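Local coordinates for protein alpha-1,4-endofucoidanase (Mariniflexile fucanivorans, PDB 6DLH) that hydrolyses alpha-1,4 linkages within fucoidan chains as a retaining glycoside hydrolase of family 107, its catalytic domain followed by calcium-binding Ig-like domains, at residues L566-L577 and D597-S608; T673-T684 and W693-D703. All coordinates share one frame; numbering follows the deposited sequence.

Contact 1 (L566-L577 and D597-S608); sequences LTITKTSGPDWL and DAGENSFTFNVS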
# COMPACT_ATOMS: atom_id res chain seq x y z
N LEU A 566 13.15 -10.68 -16.28
CA LEU A 566 14.28 -11.29 -15.60
C LEU A 566 13.82 -12.27 -14.52
O LEU A 566 12.77 -12.07 -13.91
CB LEU A 566 15.16 -10.19 -14.98
CG LEU A 566 15.72 -9.15 -15.94
CD1 LEU A 566 16.58 -8.14 -15.21
CD2 LEU A 566 16.50 -9.81 -17.07
N THR A 567 14.65 -13.29 -14.30
CA THR A 567 14.47 -14.26 -13.23
C THR A 567 15.75 -14.29 -12.38
O THR A 567 16.85 -14.33 -12.93
CB THR A 567 14.21 -15.67 -13.80
OG1 THR A 567 13.15 -15.56 -14.75
CG2 THR A 567 13.90 -16.70 -12.74
N ILE A 568 15.57 -14.27 -11.06
CA ILE A 568 16.66 -14.39 -10.11
C ILE A 568 16.56 -15.75 -9.43
O ILE A 568 15.47 -16.18 -9.07
CB ILE A 568 16.64 -13.24 -9.08
CG1 ILE A 568 16.76 -11.88 -9.77
CG2 ILE A 568 17.72 -13.44 -8.02
CD1 ILE A 568 16.57 -10.72 -8.83
N THR A 569 17.72 -16.39 -9.25
CA THR A 569 17.83 -17.68 -8.61
C THR A 569 18.98 -17.61 -7.61
O THR A 569 20.01 -17.00 -7.88
CB THR A 569 18.16 -18.78 -9.63
OG1 THR A 569 17.31 -18.62 -10.77
CG2 THR A 569 18.03 -20.18 -9.08
N LYS A 570 18.76 -18.23 -6.44
CA LYS A 570 19.84 -18.55 -5.53
C LYS A 570 20.48 -19.85 -6.03
O LYS A 570 19.78 -20.84 -6.21
CB LYS A 570 19.27 -18.72 -4.12
CG LYS A 570 20.21 -19.33 -3.09
CD LYS A 570 19.56 -19.43 -1.72
CE LYS A 570 20.40 -20.17 -0.72
NZ LYS A 570 19.65 -20.46 0.53
N THR A 571 21.80 -19.82 -6.25
CA THR A 571 22.48 -20.97 -6.84
C THR A 571 23.41 -21.67 -5.84
O THR A 571 23.78 -22.82 -6.06
CB THR A 571 23.14 -20.65 -8.20
OG1 THR A 571 24.13 -19.64 -8.02
CG2 THR A 571 22.15 -20.23 -9.27
N SER A 572 23.76 -21.01 -4.74
CA SER A 572 24.59 -21.65 -3.73
C SER A 572 24.55 -20.85 -2.43
O SER A 572 24.15 -19.69 -2.43
CB SER A 572 26.01 -21.80 -4.22
OG SER A 572 26.66 -20.54 -4.26
N GLY A 573 25.03 -21.48 -1.34
CA GLY A 573 25.13 -20.85 -0.04
C GLY A 573 24.24 -21.54 0.99
O GLY A 573 23.52 -22.48 0.63
N PRO A 574 24.25 -21.12 2.28
CA PRO A 574 23.42 -21.72 3.32
C PRO A 574 21.92 -21.72 3.04
O PRO A 574 21.42 -20.86 2.30
CB PRO A 574 23.69 -20.84 4.55
CG PRO A 574 25.07 -20.28 4.30
CD PRO A 574 25.11 -20.04 2.80
N ASP A 575 21.21 -22.67 3.65
CA ASP A 575 19.83 -22.99 3.29
C ASP A 575 18.86 -21.91 3.76
O ASP A 575 17.82 -21.71 3.13
CB ASP A 575 19.41 -24.36 3.84
CG ASP A 575 20.22 -25.53 3.31
OD1 ASP A 575 20.10 -25.84 2.10
OD2 ASP A 575 20.98 -26.13 4.11
N TRP A 576 19.19 -21.23 4.87
CA TRP A 576 18.26 -20.37 5.59
C TRP A 576 17.70 -19.24 4.73
O TRP A 576 16.55 -18.85 4.91
CB TRP A 576 18.86 -19.84 6.89
CG TRP A 576 19.92 -18.79 6.71
CD1 TRP A 576 21.27 -18.99 6.72
CD2 TRP A 576 19.72 -17.38 6.51
NE1 TRP A 576 21.92 -17.80 6.54
CE2 TRP A 576 21.00 -16.79 6.41
CE3 TRP A 576 18.60 -16.55 6.41
CZ2 TRP A 576 21.19 -15.43 6.21
CZ3 TRP A 576 18.77 -15.20 6.20
CH2 TRP A 576 20.05 -14.65 6.10
N LEU A 577 18.51 -18.71 3.81
CA LEU A 577 18.09 -17.59 2.99
C LEU A 577 17.04 -18.05 1.98
O LEU A 577 17.25 -19.01 1.24
CB LEU A 577 19.31 -16.95 2.31
CG LEU A 577 19.06 -15.63 1.58
CD1 LEU A 577 18.70 -14.51 2.55
CD2 LEU A 577 20.26 -15.24 0.73
N ASP A 597 24.37 -20.09 12.07
CA ASP A 597 24.63 -19.36 10.84
C ASP A 597 25.46 -18.11 11.12
O ASP A 597 25.76 -17.35 10.20
CB ASP A 597 23.34 -19.04 10.07
CG ASP A 597 22.60 -20.27 9.58
OD1 ASP A 597 23.17 -21.03 8.77
OD2 ASP A 597 21.44 -20.46 10.01
N ALA A 598 25.86 -17.92 12.38
CA ALA A 598 26.59 -16.75 12.84
C ALA A 598 27.84 -16.50 11.98
O ALA A 598 28.47 -17.45 11.51
CB ALA A 598 26.95 -16.90 14.29
N GLY A 599 28.17 -15.22 11.79
CA GLY A 599 29.34 -14.80 11.02
C GLY A 599 29.00 -14.51 9.56
O GLY A 599 27.83 -14.40 9.20
N GLU A 600 30.05 -14.42 8.73
CA GLU A 600 29.93 -14.01 7.33
C GLU A 600 29.34 -15.15 6.50
O GLU A 600 29.93 -16.22 6.39
CB GLU A 600 31.30 -13.58 6.80
N ASN A 601 28.15 -14.89 5.92
CA ASN A 601 27.48 -15.84 5.04
C ASN A 601 27.63 -15.39 3.59
O ASN A 601 27.51 -14.20 3.29
CB ASN A 601 26.00 -16.00 5.38
CG ASN A 601 25.73 -16.72 6.69
OD1 ASN A 601 24.99 -17.70 6.72
ND2 ASN A 601 26.32 -16.23 7.78
N SER A 602 27.87 -16.36 2.70
CA SER A 602 28.14 -16.09 1.30
C SER A 602 27.16 -16.87 0.42
O SER A 602 26.79 -17.99 0.76
CB SER A 602 29.57 -16.44 0.98
OG SER A 602 30.06 -15.66 -0.09
N PHE A 603 26.73 -16.25 -0.69
CA PHE A 603 25.70 -16.81 -1.55
C PHE A 603 25.96 -16.42 -3.00
O PHE A 603 26.50 -15.35 -3.28
CB PHE A 603 24.32 -16.25 -1.17
CG PHE A 603 23.94 -16.37 0.29
CD1 PHE A 603 24.26 -15.37 1.20
CD2 PHE A 603 23.25 -17.48 0.76
CE1 PHE A 603 23.90 -15.48 2.54
CE2 PHE A 603 22.90 -17.60 2.09
CZ PHE A 603 23.23 -16.60 2.98
N THR A 604 25.56 -17.29 -3.93
CA THR A 604 25.59 -16.95 -5.35
C THR A 604 24.16 -16.67 -5.84
O THR A 604 23.25 -17.42 -5.51
CB THR A 604 26.28 -18.02 -6.20
OG1 THR A 604 27.62 -18.18 -5.72
CG2 THR A 604 26.34 -17.69 -7.67
N PHE A 605 24.01 -15.61 -6.64
CA PHE A 605 22.73 -15.26 -7.23
C PHE A 605 22.86 -15.09 -8.74
O PHE A 605 23.74 -14.38 -9.23
CB PHE A 605 22.10 -14.07 -6.50
CG PHE A 605 21.39 -14.44 -5.22
CD1 PHE A 605 22.09 -14.59 -4.03
CD2 PHE A 605 20.02 -14.67 -5.21
CE1 PHE A 605 21.43 -14.94 -2.86
CE2 PHE A 605 19.36 -15.03 -4.04
CZ PHE A 605 20.08 -15.17 -2.86
N ASN A 606 21.98 -15.78 -9.48
CA ASN A 606 21.94 -15.66 -10.93
C ASN A 606 20.79 -14.73 -11.32
O ASN A 606 19.70 -14.83 -10.77
CB ASN A 606 21.80 -17.02 -11.62
CG ASN A 606 21.83 -16.91 -13.14
OD1 ASN A 606 22.90 -16.85 -13.74
ND2 ASN A 606 20.66 -16.88 -13.75
N VAL A 607 21.05 -13.83 -12.28
CA VAL A 607 20.00 -13.07 -12.94
C VAL A 607 20.03 -13.44 -14.42
O VAL A 607 21.08 -13.36 -15.06
CB VAL A 607 20.16 -11.55 -12.72
CG1 VAL A 607 21.48 -11.02 -13.26
CG2 VAL A 607 18.99 -10.76 -13.29
N SER A 608 18.86 -13.84 -14.96
CA SER A 608 18.77 -14.33 -16.33
C SER A 608 17.66 -13.60 -17.09
O SER A 608 16.71 -13.12 -16.48
CB SER A 608 18.54 -15.82 -16.34
OG SER A 608 18.04 -16.23 -17.60
O HOH W 1 21.10 -22.39 6.52
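The carbonyl O of Thr604 is gripped twice by Thr571: the backbone N reaches it at 2.9 Å and OG1 adds a weak bond. Thr604 then gives its own N to Ser572 O. Two consecutive residues of strand 567-572 thus face Thr604, a beta bulge in an otherwise regular antiparallel pairing at the edge of one sheet of an Ig-like domain. Beside the bulge the hydroxyls Ser572 OG and Thr604 OG1 hydrogen-bond at 2.9 Å.

On the inner face, Leu577 CD2 sits over the centre of the Phe603 ring, 3.7 Å from its centroid, while the same methyl meets the edge of Phe605 at CZ. Lys570 CA covers a face of Phe605, and the lysine, with CG anti to the backbone N (chi1 168°) and the chain extended beyond, carries NZ to Leu577 O (2.9 Å) and Pro574 O, tying down the turn. Phe603 directs its edge at the face of Trp576 in an offset T-shaped pair, planes 82° apart. Trp576 NE1 meets Asn601 OD1 in the indole plane at 3.1 Å, and Asn601 ND2 is held by Asp597 O at 2.7 Å. The indole N-H and the amide, both on buried residues, are therefore satisfied, and the relay probably fixes the rotation of the tryptophan.

Contact 2 (T673-T684 and W693-D703); sequences TITKTSGPDWLT and WKLSGTPINSD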
# COMPACT_ATOMS: atom_id res chain seq x y z
N THR A 673 18.22 -29.85 25.19
CA THR A 673 17.29 -30.57 26.05
C THR A 673 17.22 -29.84 27.39
O THR A 673 18.24 -29.39 27.90
CB THR A 673 17.71 -32.04 26.21
OG1 THR A 673 17.89 -32.64 24.93
CG2 THR A 673 16.73 -32.86 27.02
N ILE A 674 16.00 -29.68 27.91
CA ILE A 674 15.78 -29.17 29.26
C ILE A 674 15.17 -30.30 30.09
O ILE A 674 14.12 -30.84 29.76
CB ILE A 674 14.95 -27.87 29.27
CG1 ILE A 674 15.55 -26.80 28.36
CG2 ILE A 674 14.77 -27.36 30.70
CD1 ILE A 674 14.84 -25.47 28.41
N THR A 675 15.89 -30.67 31.15
CA THR A 675 15.42 -31.63 32.13
C THR A 675 15.29 -30.93 33.48
O THR A 675 16.03 -29.99 33.77
CB THR A 675 16.34 -32.85 32.19
OG1 THR A 675 17.63 -32.35 32.53
CG2 THR A 675 16.43 -33.61 30.88
N LYS A 676 14.31 -31.36 34.28
CA LYS A 676 14.14 -30.83 35.61
C LYS A 676 15.10 -31.56 36.53
O LYS A 676 15.33 -32.76 36.34
CB LYS A 676 12.69 -31.03 36.08
CG LYS A 676 12.31 -30.32 37.37
CD LYS A 676 10.99 -30.83 37.91
CE LYS A 676 10.46 -30.02 39.07
NZ LYS A 676 9.16 -30.56 39.53
N THR A 677 15.66 -30.83 37.51
CA THR A 677 16.64 -31.39 38.42
C THR A 677 16.22 -31.21 39.88
O THR A 677 16.69 -31.97 40.73
CB THR A 677 18.06 -30.90 38.10
OG1 THR A 677 18.06 -29.48 38.17
CG2 THR A 677 18.58 -31.39 36.76
N SER A 678 15.34 -30.24 40.18
CA SER A 678 14.79 -30.13 41.53
C SER A 678 13.62 -29.14 41.59
O SER A 678 13.38 -28.41 40.64
CB SER A 678 15.86 -29.77 42.54
OG SER A 678 16.16 -28.39 42.50
N GLY A 679 12.91 -29.16 42.73
CA GLY A 679 11.85 -28.23 43.08
C GLY A 679 10.48 -28.92 43.14
O GLY A 679 10.34 -30.04 42.65
N PRO A 680 9.44 -28.26 43.71
CA PRO A 680 8.10 -28.85 43.85
C PRO A 680 7.55 -29.64 42.66
O PRO A 680 7.83 -29.31 41.50
CB PRO A 680 7.22 -27.62 44.11
CG PRO A 680 8.13 -26.69 44.88
CD PRO A 680 9.50 -26.90 44.26
N ASP A 681 6.74 -30.66 42.97
CA ASP A 681 6.34 -31.71 42.05
C ASP A 681 5.30 -31.23 41.04
O ASP A 681 5.12 -31.86 40.00
CB ASP A 681 5.76 -32.92 42.80
CG ASP A 681 6.80 -33.92 43.27
OD1 ASP A 681 7.97 -33.81 42.83
OD2 ASP A 681 6.43 -34.81 44.06
N TRP A 682 4.60 -30.13 41.37
CA TRP A 682 3.45 -29.73 40.56
C TRP A 682 3.85 -29.25 39.16
O TRP A 682 3.06 -29.41 38.24
CB TRP A 682 2.56 -28.72 41.30
CG TRP A 682 3.18 -27.39 41.60
CD1 TRP A 682 3.81 -27.02 42.75
CD2 TRP A 682 3.20 -26.24 40.74
NE1 TRP A 682 4.22 -25.72 42.67
CE2 TRP A 682 3.86 -25.21 41.45
CE3 TRP A 682 2.72 -25.97 39.45
CZ2 TRP A 682 4.06 -23.94 40.90
CZ3 TRP A 682 2.92 -24.71 38.92
CH2 TRP A 682 3.58 -23.72 39.63
N LEU A 683 5.06 -28.70 39.01
CA LEU A 683 5.49 -28.11 37.75
C LEU A 683 6.41 -29.07 37.00
O LEU A 683 7.46 -29.48 37.51
CB LEU A 683 6.19 -26.77 38.05
CG LEU A 683 6.75 -26.01 36.84
CD1 LEU A 683 5.74 -25.01 36.29
CD2 LEU A 683 8.03 -25.29 37.21
N THR A 684 6.01 -29.45 35.78
CA THR A 684 6.87 -30.23 34.91
C THR A 684 7.15 -29.44 33.63
O THR A 684 6.67 -28.33 33.46
CB THR A 684 6.31 -31.63 34.63
OG1 THR A 684 5.05 -31.53 33.96
CG2 THR A 684 6.18 -32.49 35.87
N TRP A 693 9.80 -24.86 25.08
CA TRP A 693 9.47 -25.85 26.10
C TRP A 693 8.42 -25.26 27.04
O TRP A 693 8.56 -24.12 27.49
CB TRP A 693 10.74 -26.27 26.87
CG TRP A 693 11.75 -27.01 26.04
CD1 TRP A 693 12.51 -26.50 25.03
CD2 TRP A 693 12.11 -28.40 26.16
NE1 TRP A 693 13.31 -27.47 24.50
CE2 TRP A 693 13.09 -28.65 25.17
CE3 TRP A 693 11.72 -29.45 26.99
CZ2 TRP A 693 13.67 -29.91 24.99
CZ3 TRP A 693 12.28 -30.70 26.81
CH2 TRP A 693 13.25 -30.92 25.82
N LYS A 694 7.37 -26.03 27.33
CA LYS A 694 6.26 -25.53 28.13
C LYS A 694 6.34 -26.05 29.57
O LYS A 694 6.40 -27.26 29.81
CB LYS A 694 4.90 -25.84 27.50
CG LYS A 694 3.70 -25.28 28.25
CD LYS A 694 2.37 -25.46 27.54
CE LYS A 694 1.78 -26.84 27.66
NZ LYS A 694 0.58 -27.00 26.80
N LEU A 695 6.34 -25.11 30.51
CA LEU A 695 6.19 -25.39 31.93
C LEU A 695 4.71 -25.34 32.27
O LEU A 695 4.05 -24.32 32.08
CB LEU A 695 6.94 -24.31 32.72
CG LEU A 695 8.46 -24.30 32.55
CD1 LEU A 695 9.04 -22.96 32.98
CD2 LEU A 695 9.10 -25.44 33.32
N SER A 696 4.18 -26.46 32.79
CA SER A 696 2.78 -26.51 33.14
C SER A 696 2.56 -27.30 34.43
O SER A 696 3.46 -27.98 34.93
CB SER A 696 1.95 -27.05 32.01
OG SER A 696 2.47 -28.28 31.55
N GLY A 697 1.33 -27.19 34.95
CA GLY A 697 0.91 -27.88 36.16
C GLY A 697 -0.08 -27.01 36.93
O GLY A 697 -0.24 -25.83 36.61
N THR A 698 -0.72 -27.60 37.94
CA THR A 698 -1.69 -26.86 38.73
C THR A 698 -1.20 -26.77 40.17
O THR A 698 -1.08 -27.79 40.85
CB THR A 698 -3.10 -27.45 38.58
OG1 THR A 698 -3.37 -27.57 37.19
CG2 THR A 698 -4.17 -26.58 39.23
N PRO A 699 -0.90 -25.56 40.67
CA PRO A 699 -0.53 -25.38 42.08
C PRO A 699 -1.80 -25.29 42.92
O PRO A 699 -2.84 -24.86 42.43
CB PRO A 699 0.20 -24.03 42.05
CG PRO A 699 -0.49 -23.25 40.96
CD PRO A 699 -0.87 -24.29 39.92
N ILE A 700 -1.70 -25.73 44.18
CA ILE A 700 -2.74 -25.53 45.17
C ILE A 700 -2.22 -24.53 46.20
O ILE A 700 -1.03 -24.18 46.17
CB ILE A 700 -3.21 -26.87 45.79
CG1 ILE A 700 -2.06 -27.64 46.45
CG2 ILE A 700 -3.94 -27.71 44.75
CD1 ILE A 700 -2.50 -28.83 47.28
N ASN A 701 -3.10 -24.08 47.11
CA ASN A 701 -2.78 -23.04 48.08
C ASN A 701 -1.62 -23.46 48.99
O ASN A 701 -0.85 -22.61 49.44
CB ASN A 701 -4.00 -22.64 48.91
CG ASN A 701 -5.01 -21.85 48.10
OD1 ASN A 701 -5.04 -21.94 46.88
ND2 ASN A 701 -5.84 -21.07 48.78
N SER A 702 -1.50 -24.76 49.27
CA SER A 702 -0.40 -25.25 50.10
C SER A 702 0.95 -24.93 49.46
O SER A 702 1.98 -25.09 50.10
CB SER A 702 -0.55 -26.72 50.39
OG SER A 702 -0.18 -27.50 49.27
N ASP A 703 0.93 -24.46 48.20
CA ASP A 703 2.14 -24.15 47.45
C ASP A 703 2.39 -22.64 47.43
O ASP A 703 3.25 -22.16 46.68
CB ASP A 703 2.08 -24.73 46.03
CG ASP A 703 1.98 -26.24 45.95
OD1 ASP A 703 2.65 -26.94 46.74
OD2 ASP A 703 1.22 -26.73 45.07
O HOH W 2 0.16 -30.25 38.52
O HOH W 3 2.89 -30.86 35.57
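Pro699, just after strand 693-697, presses its ring onto the indole of Trp682, which stands in the type I turn Pro680-Leu683 of an Ig-like beta-sandwich; strand 674-678 lies in one sheet and strand 693-697 in the other. The bump is Pro699 CB, seated over the centre of the six-membered ring, 3.8 Å from its centroid, and Leu683 CB covers the opposite face toward the rim, so the indole is a plate held between two aliphatic groups. Its CG stands between the backbone N and the carbonyl carbon (chi1 65°), which turns the ring over the proline. The carboxylate of Asp703 slides past the five-membered end, its plane 24° from the ring's and OD2 3.5 Å from Trp682 CD1; Asn707 takes the NE1 hydrogen. With an alanine here, the plate over Pro699 would be lost, which would probably open a gap against Leu683 and leave Asn707 OD1 without its indole donor.

Farther along, Leu683 CD1 packs at 3.8 Å on Leu695 CB, their side chains touching Phe709 and Phe711 of the other sheet. At the far end Trp693 spreads its indole against the backbone of strand 674-678, with Ile674 N above one face near the rim and the Ile674 CD1 methyl 4.2 Å from Trp693 CG. Having no side chain, Gly697 can lie close against the turn; a CB there would clash with Trp682 O, which its CA approaches at 3.4 Å. Thr684 and Ser696 exchange two backbone hydrogen bonds, and just beyond them one water bridges the two backbones, donating to Trp682 O at 3.0 Å and accepting from Thr698 N at 2.9 Å.

How the contacts relate
Contact 1 and contact 2 lie in successive Ig-like domains, their centres about 44 Å apart, with no atoms touching. Segments 566-577 and 673-684 carry nearly the same sequence, and in both a lysine reaches back to the carbonyls of the turn. Each contact pairs that element with a different partner. Contact 1 joins neighbouring strands of one sheet, a run of backbone hydrogen bonds joined by aromatic packing; contact 2 joins a turn and the start of strand 684-689 to strand 692-697 and the loop after it, crossing between sheets at Trp693, with only a single two-bond bridge. Both are partly buried, mixing core aromatics with exposed threonines, but contact 1 buries more surface (931 against 581 Å²). It also passes closer to a calcium ion, through Leu566.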